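Local coordinates for bubble protein (PDB 1UOY), which may act as a toxin and perhaps recognises a molecule, or part of one, with a negatively charged surface potential, at residues Arg12-Gly17 and Gly34-Lys39. Sequence-based numbering, arbitrary orientation.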
loop_
_atom_site.group_PDB
_atom_site.type_symbol
_atom_site.label_atom_id
_atom_site.label_comp_id
_atom_site.label_asym_id
_atom_site.label_seq_id
_atom_site.Cartn_x
_atom_site.Cartn_y
_atom_site.Cartn_z
ATOM N N ARG A 12 0.008 -3.219 -2.020
ATOM C CA ARG A 12 1.312 -2.948 -2.622
ATOM C C ARG A 12 2.334 -3.358 -1.609
ATOM O O ARG A 12 2.105 -3.268 -0.385
ATOM C CB ARG A 12 1.480 -1.460 -2.984
ATOM C CG ARG A 12 0.460 -0.976 -3.994
ATOM C CD ARG A 12 0.748 -1.522 -5.394
ATOM N NE ARG A 12 -0.115 -0.911 -6.410
ATOM C CZ ARG A 12 -1.359 -1.272 -6.674
ATOM N NH1 ARG A 12 -1.946 -2.259 -5.990
ATOM N NH2 ARG A 12 -2.046 -0.631 -7.624
ATOM N N ARG A 13 3.485 -3.841 -2.083
ATOM C CA ARG A 13 4.474 -4.361 -1.152
ATOM C C ARG A 13 5.310 -3.235 -0.553
ATOM O O ARG A 13 6.001 -2.500 -1.288
ATOM C CB ARG A 13 5.341 -5.427 -1.858
ATOM C CG ARG A 13 6.340 -6.040 -0.882
ATOM C CD ARG A 13 7.006 -7.301 -1.534
ATOM N NE ARG A 13 6.024 -8.370 -1.716
ATOM C CZ ARG A 13 5.640 -9.233 -0.768
ATOM N NH1 ARG A 13 6.163 -9.179 0.456
ATOM N NH2 ARG A 13 4.726 -10.160 -1.039
ATOM N N THR A 14 5.253 -3.098 0.772
ATOM C CA THR A 14 6.011 -2.063 1.435
ATOM C C THR A 14 7.508 -2.178 1.056
ATOM O O THR A 14 8.092 -3.278 1.019
ATOM C CB THR A 14 5.838 -2.165 2.952
ATOM O OG1 THR A 14 4.431 -2.271 3.244
ATOM C CG2 THR A 14 6.435 -0.958 3.667
ATOM N N ASN A 15 8.065 -1.024 0.731
ATOM C CA ASN A 15 9.463 -0.830 0.371
ATOM C C ASN A 15 9.818 -1.271 -1.045
ATOM O O ASN A 15 10.962 -1.182 -1.455
ATOM C CB ASN A 15 10.386 -1.449 1.443
ATOM C CG ASN A 15 10.139 -0.838 2.782
ATOM O OD1 ASN A 15 9.897 0.366 2.884
ATOM N ND2 ASN A 15 10.178 -1.657 3.830
ATOM N N SER A 16 8.840 -1.777 -1.786
ATOM C CA SER A 16 9.113 -2.118 -3.188
ATOM C C SER A 16 8.990 -0.863 -4.048
ATOM O O SER A 16 8.515 0.196 -3.614
ATOM C CB SER A 16 8.137 -3.190 -3.679
ATOM O OG SER A 16 6.785 -2.724 -3.785
ATOM N N GLY A 17 9.443 -0.957 -5.294
ATOM C CA GLY A 17 9.401 0.199 -6.167
ATOM C C GLY A 17 7.999 0.652 -6.569
ATOM O O GLY A 17 7.068 -0.153 -6.598
ATOM N N GLY A 34 -0.311 -1.854 7.555
ATOM C CA GLY A 34 0.053 -0.486 7.304
ATOM C C GLY A 34 -0.516 0.040 6.001
ATOM O O GLY A 34 -0.840 -0.711 5.107
ATOM N N VAL A 35 -0.658 1.346 5.977
ATOM C CA VAL A 35 -1.055 2.095 4.798
ATOM C C VAL A 35 0.220 2.581 4.160
ATOM O O VAL A 35 1.107 3.143 4.866
ATOM C CB VAL A 35 -1.870 3.295 5.182
ATOM C CG1 VAL A 35 -2.236 4.105 3.912
ATOM C CG2 VAL A 35 -3.155 2.817 5.883
ATOM N N VAL A 36 0.382 2.408 2.833
ATOM C CA VAL A 36 1.600 2.868 2.147
ATOM C C VAL A 36 1.286 3.904 1.059
ATOM O O VAL A 36 0.194 3.906 0.459
ATOM C CB VAL A 36 2.369 1.668 1.514
ATOM C CG1 VAL A 36 2.882 0.709 2.642
ATOM C CG2 VAL A 36 1.450 0.812 0.602
ATOM N N GLU A 37 2.300 4.726 0.765
ATOM C CA GLU A 37 2.184 5.794 -0.232
ATOM C C GLU A 37 3.489 5.763 -1.002
ATOM O O GLU A 37 4.540 5.478 -0.437
ATOM C CB GLU A 37 2.016 7.163 0.490
ATOM C CG GLU A 37 1.799 8.333 -0.499
ATOM C CD GLU A 37 1.655 9.640 0.205
ATOM O OE1 GLU A 37 1.156 9.696 1.346
ATOM O OE2 GLU A 37 2.048 10.658 -0.390
ATOM N N CYS A 38 3.455 6.117 -2.286
ATOM C CA CYS A 38 4.670 6.144 -3.078
ATOM C C CYS A 38 5.456 7.411 -2.790
ATOM O O CYS A 38 5.016 8.504 -3.140
ATOM C CB CYS A 38 4.271 6.037 -4.545
ATOM S SG CYS A 38 5.755 5.914 -5.610
ATOM N N LYS A 39 6.582 7.243 -2.129
ATOM C CA LYS A 39 7.451 8.374 -1.774
ATOM C C LYS A 39 8.890 8.020 -2.127
ATOM O O LYS A 39 9.404 6.976 -1.747
ATOM C CB LYS A 39 7.366 8.659 -0.268
ATOM C CG LYS A 39 5.948 9.046 0.181
ATOM C CD LYS A 39 5.933 9.271 1.696
ATOM C CE LYS A 39 4.741 10.074 2.094
ATOM N NZ LYS A 39 4.840 11.464 1.573
#
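T14 and V36 hold the closest pair of CA atoms, 6.7 Å apart, between the loop 12-17 and the strand 34-39. R13 to S16 form a type II beta turn, with N15 taking the positive phi (77°) of its third position. R13 O accepts two bonds: S16 N closes the turn at 3.0 Å, and S16 OG, at 2.6 Å, meets a lone pair in the carbonyl plane. S16 OG is also hydrogen-bonded to D1 N, tying the turn to the amino terminus.

Across the interface the contact is made by side chains, chiefly through V36. Its CG1 approaches T14 OG1 to 3.4 Å, while the methyl T14 CG2 lies farther from V36 CG1, at 4.1 Å. The chi1 of T14 (-49°) sets OG1 beside its own backbone N and anti to the carbonyl carbon, on the branch that meets the valine. The other valine methyl, CG2, grazes R12 CB at 4.2 Å. Beyond that point the arginine turns away: its guanidinium makes a cation-pi contact with F27, which V36 also touches, and NH1 is hydrogen-bonded to V9 O.

Buried V36 thus joins the turn to the central strand of a three-stranded antiparallel sheet, between strands 26-28 and 42-48, and C18, the residue right after this loop segment, is joined by a disulfide to C38, two residues beyond V36 on that strand, an arrangement characteristic of small disulfide-rich proteins.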